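Local coordinates for protein endoglucanase E (Clostridium thermocellum, PDB 2WAO) that probably deacetylates plant cell wall polysaccharides as the family 2 carbohydrate esterase domain of a cellulase, and binds cello-oligosaccharides at its active site, at residues A[128-133]-A[221-226]; A[216-221]-A[257-262]. All coordinates share one frame; numbering follows the deposited sequence. Where two conformers were deposited one is given.

Interaction 1: A[128-133]-A[221-226]. With BGC (beta-D-glucopyranose), chain B; FMT (formic acid), chain C.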
ATOM      1  N   ILE A 128       0.645  -6.842  -1.145  1.00  3.46           N
ATOM      2  CA  ILE A 128       1.973  -7.164  -0.559  1.00  3.62           C
ATOM      3  C   ILE A 128       3.012  -6.801  -1.598  1.00  2.94           C
ATOM      4  O   ILE A 128       3.015  -7.369  -2.669  1.00  3.72           O
ATOM      5  CB  ILE A 128       2.060  -8.694  -0.227  1.00  4.08           C
ATOM      6  CG1 ILE A 128       0.937  -9.102   0.726  1.00  4.93           C
ATOM      7  CG2 ILE A 128       3.463  -9.069   0.402  1.00  3.68           C
ATOM      8  CD1 ILE A 128       0.827 -10.653   0.956  1.00  5.44           C
ATOM      9  N   GLY A 129       3.928  -5.877  -1.301  1.00  3.66           N
ATOM     10  CA  GLY A 129       4.810  -5.478  -2.367  1.00  3.48           C
ATOM     11  C   GLY A 129       6.014  -4.667  -1.949  1.00  4.87           C
ATOM     12  O   GLY A 129       6.429  -4.736  -0.811  1.00  2.30           O
ATOM     13  N   ASP A 130       6.571  -3.938  -2.913  1.00  3.05           N
ATOM     14  CA  ASP A 130       7.882  -3.281  -2.710  1.00  4.19           C
ATOM     15  C   ASP A 130       7.705  -1.801  -3.066  1.00  4.22           C
ATOM     16  O   ASP A 130       6.643  -1.206  -2.776  1.00  4.74           O
ATOM     17  CB  ASP A 130       8.955  -4.030  -3.535  1.00  2.90           C
ATOM     18  CG  ASP A 130       8.574  -4.153  -5.072  1.00  9.23           C
ATOM     19  OD1 ASP A 130       7.763  -3.305  -5.612  1.00  9.51           O
ATOM     20  OD2 ASP A 130       9.104  -5.064  -5.751  1.00 11.19           O
ATOM     21  N   SER A 131       8.697  -1.197  -3.724  1.00  4.66           N
ATOM     22  CA  SER A 131       8.670   0.242  -3.991  0.75  5.21           C
ATOM     23  C   SER A 131       7.520   0.636  -4.886  1.00  4.51           C
ATOM     24  O   SER A 131       6.998   1.718  -4.761  1.00  4.25           O
ATOM     25  CB  SER A 131       9.964   0.697  -4.668  0.75  5.92           C
ATOM     26  OG  SER A 131      11.091   0.326  -3.888  0.75  7.66           O
ATOM     27  N   ILE A 132       7.151  -0.270  -5.818  1.00  4.13           N
ATOM     28  CA  ILE A 132       6.111  -0.005  -6.789  1.00  3.78           C
ATOM     29  C   ILE A 132       4.790   0.166  -6.017  1.00  4.40           C
ATOM     30  O   ILE A 132       4.041   1.105  -6.270  1.00  4.03           O
ATOM     31  CB  ILE A 132       6.012  -1.149  -7.833  1.00  2.83           C
ATOM     32  CG1 ILE A 132       7.339  -1.247  -8.631  1.00  5.05           C
ATOM     33  CG2 ILE A 132       4.847  -0.809  -8.856  1.00  5.48           C
ATOM     34  CD1 ILE A 132       7.525  -2.586  -9.340  1.00  6.78           C
ATOM     35  N   THR A 133       4.529  -0.698  -5.037  1.00  4.02           N
ATOM     36  CA  THR A 133       3.255  -0.553  -4.287  1.00  4.51           C
ATOM     37  C   THR A 133       3.239   0.532  -3.242  1.00  5.57           C
ATOM     38  O   THR A 133       2.203   1.143  -2.977  1.00  6.56           O
ATOM     39  CB  THR A 133       2.472  -1.913  -4.002  1.00  8.47           C
ATOM     40  OG1 THR A 133       1.861  -2.033  -2.695  1.00 10.55           O
ATOM     41  CG2 THR A 133       3.057  -3.065  -4.556  1.00  2.16           C
ATOM     42  N   LEU A 221       5.968  -8.651  -6.251  1.00  4.27           N
ATOM     43  CA  LEU A 221       7.289  -8.809  -5.692  1.00  5.99           C
ATOM     44  C   LEU A 221       8.173  -9.455  -6.749  1.00  5.70           C
ATOM     45  O   LEU A 221       7.688 -10.210  -7.588  1.00  7.10           O
ATOM     46  CB  LEU A 221       7.248  -9.716  -4.462  1.00  6.20           C
ATOM     47  CG  LEU A 221       6.554  -9.148  -3.223  1.00  5.55           C
ATOM     48  CD1 LEU A 221       6.377 -10.372  -2.256  1.00  3.94           C
ATOM     49  CD2 LEU A 221       7.436  -8.026  -2.640  1.00  6.47           C
ATOM     50  N   GLY A 222       9.468  -9.193  -6.646  1.00  7.01           N
ATOM     51  CA  GLY A 222      10.450  -9.893  -7.462  1.00  7.28           C
ATOM     52  C   GLY A 222      11.265  -8.887  -8.231  1.00  6.82           C
ATOM     53  O   GLY A 222      12.328  -9.236  -8.732  1.00  6.87           O
ATOM     54  N   THR A 223      10.817  -7.627  -8.315  1.00  6.85           N
ATOM     55  CA  THR A 223      11.683  -6.593  -8.941  1.00  6.50           C
ATOM     56  C   THR A 223      13.087  -6.532  -8.327  1.00  7.16           C
ATOM     57  O   THR A 223      14.111  -6.503  -9.048  1.00  6.55           O
ATOM     58  CB  THR A 223      11.035  -5.155  -8.917  1.00  8.22           C
ATOM     59  OG1 THR A 223       9.793  -5.217  -9.617  1.00  9.57           O
ATOM     60  CG2 THR A 223      11.914  -4.128  -9.649  1.00  5.71           C
ATOM     61  N   ASN A 224      13.148  -6.601  -7.004  1.00  6.44           N
ATOM     62  CA  ASN A 224      14.446  -6.469  -6.341  1.00  5.22           C
ATOM     63  C   ASN A 224      15.235  -7.767  -6.439  1.00  5.31           C
ATOM     64  O   ASN A 224      16.441  -7.766  -6.269  1.00  6.75           O
ATOM     65  CB  ASN A 224      14.252  -5.943  -4.895  1.00  6.92           C
ATOM     66  CG  ASN A 224      13.707  -4.572  -4.907  1.00  6.86           C
ATOM     67  OD1 ASN A 224      12.542  -4.327  -4.485  1.00  6.75           O
ATOM     68  ND2 ASN A 224      14.438  -3.682  -5.539  1.00  4.58           N
ATOM     69  N   ASP A 225      14.543  -8.873  -6.699  1.00  4.99           N
ATOM     70  CA  ASP A 225      15.209 -10.174  -6.925  1.00  5.13           C
ATOM     71  C   ASP A 225      15.884 -10.293  -8.309  1.00  5.81           C
ATOM     72  O   ASP A 225      16.680 -11.201  -8.510  1.00  5.82           O
ATOM     73  CB  ASP A 225      14.222 -11.316  -6.724  1.00  5.23           C
ATOM     74  CG  ASP A 225      13.700 -11.363  -5.264  1.00  5.93           C
ATOM     75  OD1 ASP A 225      14.428 -11.906  -4.405  1.00  7.70           O
ATOM     76  OD2 ASP A 225      12.591 -10.841  -4.969  1.00  7.94           O
ATOM     77  N   PHE A 226      15.529  -9.411  -9.250  1.00  5.60           N
ATOM     78  CA  PHE A 226      16.073  -9.480 -10.629  1.00  6.71           C
ATOM     79  C   PHE A 226      16.587  -8.171 -11.184  1.00  8.58           C
ATOM     80  O   PHE A 226      16.971  -8.126 -12.361  1.00 11.05           O
ATOM     81  CB  PHE A 226      15.026 -10.116 -11.615  1.00  7.46           C
ATOM     82  CG  PHE A 226      14.670 -11.490 -11.248  1.00  7.15           C
ATOM     83  CD1 PHE A 226      15.480 -12.575 -11.679  1.00  8.01           C
ATOM     84  CD2 PHE A 226      13.572 -11.736 -10.389  1.00  5.80           C
ATOM     85  CE1 PHE A 226      15.229 -13.864 -11.293  1.00  9.41           C
ATOM     86  CE2 PHE A 226      13.307 -13.058  -9.978  1.00 10.76           C
ATOM     87  CZ  PHE A 226      14.127 -14.121 -10.437  1.00 10.48           C
TER
HETATM   88  C2  BGC B   4      17.342   3.221  -6.162  1.00 13.82           C
HETATM   89  C3  BGC B   4      17.587   2.775  -4.728  1.00 13.03           C
HETATM   90  C4  BGC B   4      16.307   2.156  -4.154  1.00 11.36           C
HETATM   91  C5  BGC B   4      15.843   1.016  -5.087  1.00 12.26           C
HETATM   92  C6  BGC B   4      14.608   0.234  -4.596  1.00 14.52           C
HETATM   93  C1  BGC B   4      16.801   2.053  -6.981  1.00 12.63           C
HETATM   94  O2  BGC B   4      18.554   3.759  -6.702  1.00 14.16           O
HETATM   95  O3  BGC B   4      17.981   3.903  -3.936  1.00 15.14           O
HETATM   96  O4  BGC B   4      16.765   1.629  -3.011  1.00 13.99           O
HETATM   97  O5  BGC B   4      15.616   1.556  -6.387  1.00 11.79           O
HETATM   98  O6  BGC B   4      13.519   1.131  -4.472  1.00 16.86           O
HETATM   99  C   FMT C1340      11.047  -2.496  -5.637  0.50 27.84           C
HETATM  100  O1  FMT C1340      11.770  -1.789  -4.918  0.50 27.26           O
HETATM  101  O2  FMT C1340      10.521  -2.184  -6.714  0.50 27.99           O
HETATM  102  O   HOH W   1       8.152  -6.210  -7.749  1.00  7.68           O
HETATM  103  O   HOH W   2      10.756  -7.015  -5.164  1.00  9.76           O
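Gly129, at the end of its strand, comes nearest to Leu221, with 5.3 Å between their CA atoms, and beyond this point both chains turn into short helical turns. Leu221 CD2 sits against Gly129 CA at 3.7 Å, while its CD1 touches Ile128 CG2 at 4.2 Å, the two side chains lying aslant. Asp130 reaches toward the other segment with CG wedged between the backbone N and the carbonyl carbon (chi1 54°), which turns the carboxylate back beside the backbone. There OD1 caps the turn at 131-133, accepting from Ile132 N at 3.1 Å; the N-H meets OD1 on its anti side, tilted 27° out of the carboxylate plane. OD2 points across the contact to two waters: water 1 links it to Thr223 N, and water 2, 2.6 Å from OD2, takes the N-H groups of both Gly222 (2.9 Å) and Asn224. The carboxylate therefore reaches three amides of the opposing turn through solvent. Gly129-Asp130-Ser131 and Gly222-Thr223-Asn224-Asp225 match the GDS and GxND blocks of the SGNH (GDSL) hydrolases, in which the serine is the nucleophile and the block III asparagine lines the oxyanion hole; Ser131 and Asn224 probably correspond to these. Ser131 OG, in one of its two conformers, lies 2.6 Å from O6 of a glucose, a bond therefore uncertain; His310 binds the same sugar. A formic acid lies among Asp130, Ser131 and Asn224, but its closest approaches are too short to be trusted. Ile132 CD1 meets Thr223 OG1 at 3.5 Å, the two side chains crossing at about a right angle.

Interaction 2: A[216-221]-A[257-262]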
ATOM      1  N   VAL A 216      -9.415 -10.527  -1.521  1.00  2.63           N
ATOM      2  CA  VAL A 216      -8.429 -10.460  -2.605  1.00  2.40           C
ATOM      3  C   VAL A 216      -7.086 -10.108  -1.981  1.00  2.48           C
ATOM      4  O   VAL A 216      -7.021  -9.201  -1.157  1.00  2.98           O
ATOM      5  CB  VAL A 216      -8.752  -9.315  -3.605  1.00  2.66           C
ATOM      6  CG1 VAL A 216      -7.683  -9.243  -4.712  1.00  3.86           C
ATOM      7  CG2 VAL A 216     -10.092  -9.567  -4.273  1.00  3.68           C
ATOM      8  N   VAL A 217      -6.030 -10.790  -2.430  1.00  3.32           N
ATOM      9  CA  VAL A 217      -4.662 -10.422  -2.076  1.00  2.00           C
ATOM     10  C   VAL A 217      -3.938 -10.224  -3.421  1.00  2.00           C
ATOM     11  O   VAL A 217      -4.064 -11.044  -4.305  1.00  2.89           O
ATOM     12  CB  VAL A 217      -3.977 -11.519  -1.210  1.00  2.00           C
ATOM     13  CG1 VAL A 217      -2.483 -11.162  -0.879  1.00  3.14           C
ATOM     14  CG2 VAL A 217      -4.768 -11.730   0.087  1.00  3.64           C
ATOM     15  N   VAL A 218      -3.156  -9.156  -3.534  1.00  2.23           N
ATOM     16  CA  VAL A 218      -2.353  -8.846  -4.709  1.00  3.16           C
ATOM     17  C   VAL A 218      -0.891  -8.833  -4.264  1.00  3.92           C
ATOM     18  O   VAL A 218      -0.516  -8.100  -3.331  1.00  3.24           O
ATOM     19  CB  VAL A 218      -2.784  -7.466  -5.322  1.00  4.11           C
ATOM     20  CG1 VAL A 218      -1.919  -7.099  -6.544  1.00  4.32           C
ATOM     21  CG2 VAL A 218      -4.279  -7.487  -5.738  1.00  2.99           C
ATOM     22  N   ILE A 219      -0.068  -9.598  -4.970  1.00  2.95           N
ATOM     23  CA  ILE A 219       1.343  -9.673  -4.616  1.00  3.12           C
ATOM     24  C   ILE A 219       2.116  -9.075  -5.782  1.00  3.06           C
ATOM     25  O   ILE A 219       1.941  -9.497  -6.916  1.00  4.39           O
ATOM     26  CB  ILE A 219       1.763 -11.147  -4.351  1.00  4.41           C
ATOM     27  CG1 ILE A 219       0.901 -11.781  -3.230  1.00  2.06           C
ATOM     28  CG2 ILE A 219       3.276 -11.194  -4.000  1.00  2.38           C
ATOM     29  CD1 ILE A 219       1.127 -13.314  -3.009  1.00  2.92           C
ATOM     30  N   ASN A 220       2.990  -8.122  -5.512  1.00  3.82           N
ATOM     31  CA  ASN A 220       3.844  -7.600  -6.592  1.00  4.28           C
ATOM     32  C   ASN A 220       5.252  -7.545  -6.076  1.00  4.76           C
ATOM     33  O   ASN A 220       5.643  -6.581  -5.462  1.00  5.17           O
ATOM     34  CB  ASN A 220       3.363  -6.233  -7.146  1.00  5.95           C
ATOM     35  CG  ASN A 220       4.141  -5.822  -8.418  1.00  9.86           C
ATOM     36  OD1 ASN A 220       5.324  -6.198  -8.597  1.00 11.46           O
ATOM     37  ND2 ASN A 220       3.485  -5.059  -9.311  1.00 15.25           N
ATOM     38  N   LEU A 221       5.968  -8.651  -6.251  1.00  4.27           N
ATOM     39  CA  LEU A 221       7.289  -8.809  -5.692  1.00  5.99           C
ATOM     40  C   LEU A 221       8.173  -9.455  -6.749  1.00  5.70           C
ATOM     41  O   LEU A 221       7.688 -10.210  -7.588  1.00  7.10           O
ATOM     42  CB  LEU A 221       7.248  -9.716  -4.462  1.00  6.20           C
ATOM     43  CG  LEU A 221       6.554  -9.148  -3.223  1.00  5.55           C
ATOM     44  CD1 LEU A 221       6.377 -10.372  -2.256  1.00  3.94           C
ATOM     45  CD2 LEU A 221       7.436  -8.026  -2.640  1.00  6.47           C
ATOM     46  N   PHE A 257      -3.665 -12.764  -6.425  1.00  3.17           N
ATOM     47  CA  PHE A 257      -3.182 -12.293  -7.758  1.00  3.97           C
ATOM     48  C   PHE A 257      -1.695 -12.045  -7.682  1.00  4.87           C
ATOM     49  O   PHE A 257      -1.252 -11.191  -6.889  1.00  4.71           O
ATOM     50  CB  PHE A 257      -3.944 -11.014  -8.155  1.00  3.93           C
ATOM     51  CG  PHE A 257      -5.373 -11.272  -8.471  1.00  3.48           C
ATOM     52  CD1 PHE A 257      -5.775 -11.488  -9.804  1.00  6.01           C
ATOM     53  CD2 PHE A 257      -6.337 -11.281  -7.449  1.00  5.49           C
ATOM     54  CE1 PHE A 257      -7.114 -11.732 -10.108  1.00  7.92           C
ATOM     55  CE2 PHE A 257      -7.674 -11.537  -7.749  1.00  5.25           C
ATOM     56  CZ  PHE A 257      -8.065 -11.757  -9.061  1.00  6.05           C
ATOM     57  N   CYS A 258      -0.934 -12.830  -8.443  1.00  4.49           N
ATOM     58  CA  CYS A 258       0.549 -12.745  -8.467  1.00  5.10           C
ATOM     59  C   CYS A 258       1.007 -11.932  -9.679  1.00  4.84           C
ATOM     60  O   CYS A 258       0.695 -12.298 -10.836  1.00  5.15           O
ATOM     61  CB  CYS A 258       1.145 -14.154  -8.541  1.00  6.17           C
ATOM     62  SG  CYS A 258       0.707 -15.142  -7.112  1.00  6.37           S
ATOM     63  N   CYS A 259       1.708 -10.826  -9.448  1.00  4.14           N
ATOM     64  CA  CYS A 259       1.851  -9.809 -10.525  1.00  5.64           C
ATOM     65  C   CYS A 259       3.299  -9.546 -10.856  1.00  6.21           C
ATOM     66  O   CYS A 259       4.139  -9.523  -9.958  1.00  7.17           O
ATOM     67  CB  CYS A 259       1.208  -8.469 -10.117  1.00  5.94           C
ATOM     68  SG  CYS A 259      -0.510  -8.568  -9.625  1.00 10.71           S
ATOM     69  N   VAL A 260       3.594  -9.363 -12.142  1.00  5.31           N
ATOM     70  CA  VAL A 260       4.942  -8.995 -12.564  1.00  6.15           C
ATOM     71  C   VAL A 260       4.853  -7.692 -13.386  1.00  5.38           C
ATOM     72  O   VAL A 260       4.014  -7.578 -14.247  1.00  6.55           O
ATOM     73  CB  VAL A 260       5.559 -10.157 -13.406  1.00  4.89           C
ATOM     74  CG1 VAL A 260       6.840  -9.733 -14.025  1.00  7.90           C
ATOM     75  CG2 VAL A 260       5.829 -11.386 -12.485  1.00  5.61           C
ATOM     76  N   GLY A 261       5.727  -6.731 -13.111  1.00  5.62           N
ATOM     77  CA  GLY A 261       5.868  -5.521 -13.932  1.00  6.11           C
ATOM     78  C   GLY A 261       5.510  -4.341 -13.049  1.00  6.93           C
ATOM     79  O   GLY A 261       4.959  -4.530 -11.974  1.00  7.53           O
ATOM     80  N   PRO A 262       5.743  -3.107 -13.539  1.00  6.60           N
ATOM     81  CA  PRO A 262       6.250  -2.785 -14.881  1.00  5.11           C
ATOM     82  C   PRO A 262       7.744  -2.321 -14.942  1.00  5.39           C
ATOM     83  O   PRO A 262       8.155  -1.765 -15.966  1.00  5.79           O
ATOM     84  CB  PRO A 262       5.368  -1.580 -15.217  1.00  5.01           C
ATOM     85  CG  PRO A 262       5.388  -0.836 -13.893  1.00  6.12           C
ATOM     86  CD  PRO A 262       5.336  -1.889 -12.811  1.00  6.14           C
TER
HETATM   87  O   HOH W   3       6.927  -6.729 -10.673  1.00 14.42           O
HETATM   88  O   HOH W   4       5.006 -10.799  -7.822  1.00  7.40           O
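Phe257 and Val218, Cys258 and Ile219 are paired in parallel register between two neighbouring strands of the central sheet of the alpha/beta SGNH-hydrolase domain, joined through helix 233-250 as a beta-alpha-beta crossover. The axes of 216-220 and 257-260 cross at -24°, 4.8 Å apart at their closest. Phe257 uses both of its backbone polar groups on this neighbour: its N donates to Val217 O at 2.8 Å, and its O receives Ile219 N almost head-on. Ile219 O in turn takes Cys259 N at 2.9 Å, a more bent bond (N-H...O 140°). The other edge of strand 216-220 is bonded to strand 123-129, where Val218 and Asn220 find their backbone partners. Past Cys259 the strands separate, and side chain and water take over. Asn220, with CG anti to the backbone N (chi1 -171°), swings its amide across to Gly261: ND2 donates to Gly261 O at 3.1 Å, nearly in the amide plane, while OD1 accepts from water 3 at 2.7 Å, which accepts from Gly261 N. Water 4 makes a similar bridge one step back, accepting from Leu221 N at 2.8 Å and donating to Cys259 O. Ile219 and Cys258 face Tyr240 of helix 233-250; the opposite face carries Val218, Asn220, Phe257 and Cys259. The backbone oxygen Val217 O lies at the Phe257 ring's edge, near its plane; Val216 CG1 approaches CD2 obliquely, and Val218 CG1 touches Cys259 SG at 3.7 Å.

Strand 123-129 leads into segment 128-133, the first partner of interaction 1. The chain then runs through strand 168-174 and returns to the sheet as strand 216-220, which enters interaction 2 before 221-226 closes the 87-residue loop of interaction 1. Helix 233-250 follows, and segment 257-262 closes the shorter, 35-residue loop of interaction 2. The segments alternate along the chain, so the contacts cross rather than nest, and they share Leu221. In the sheet, strand 216-220 lies between strands 123-129 and 255-260: Ile128 N and O probably bond to Val218 O and Asn220 N. Interaction 2 thus joins the middle of the sheet, interaction 1 the loops and short helical turns at the C-terminal ends of its strands, beside the glycan pocket.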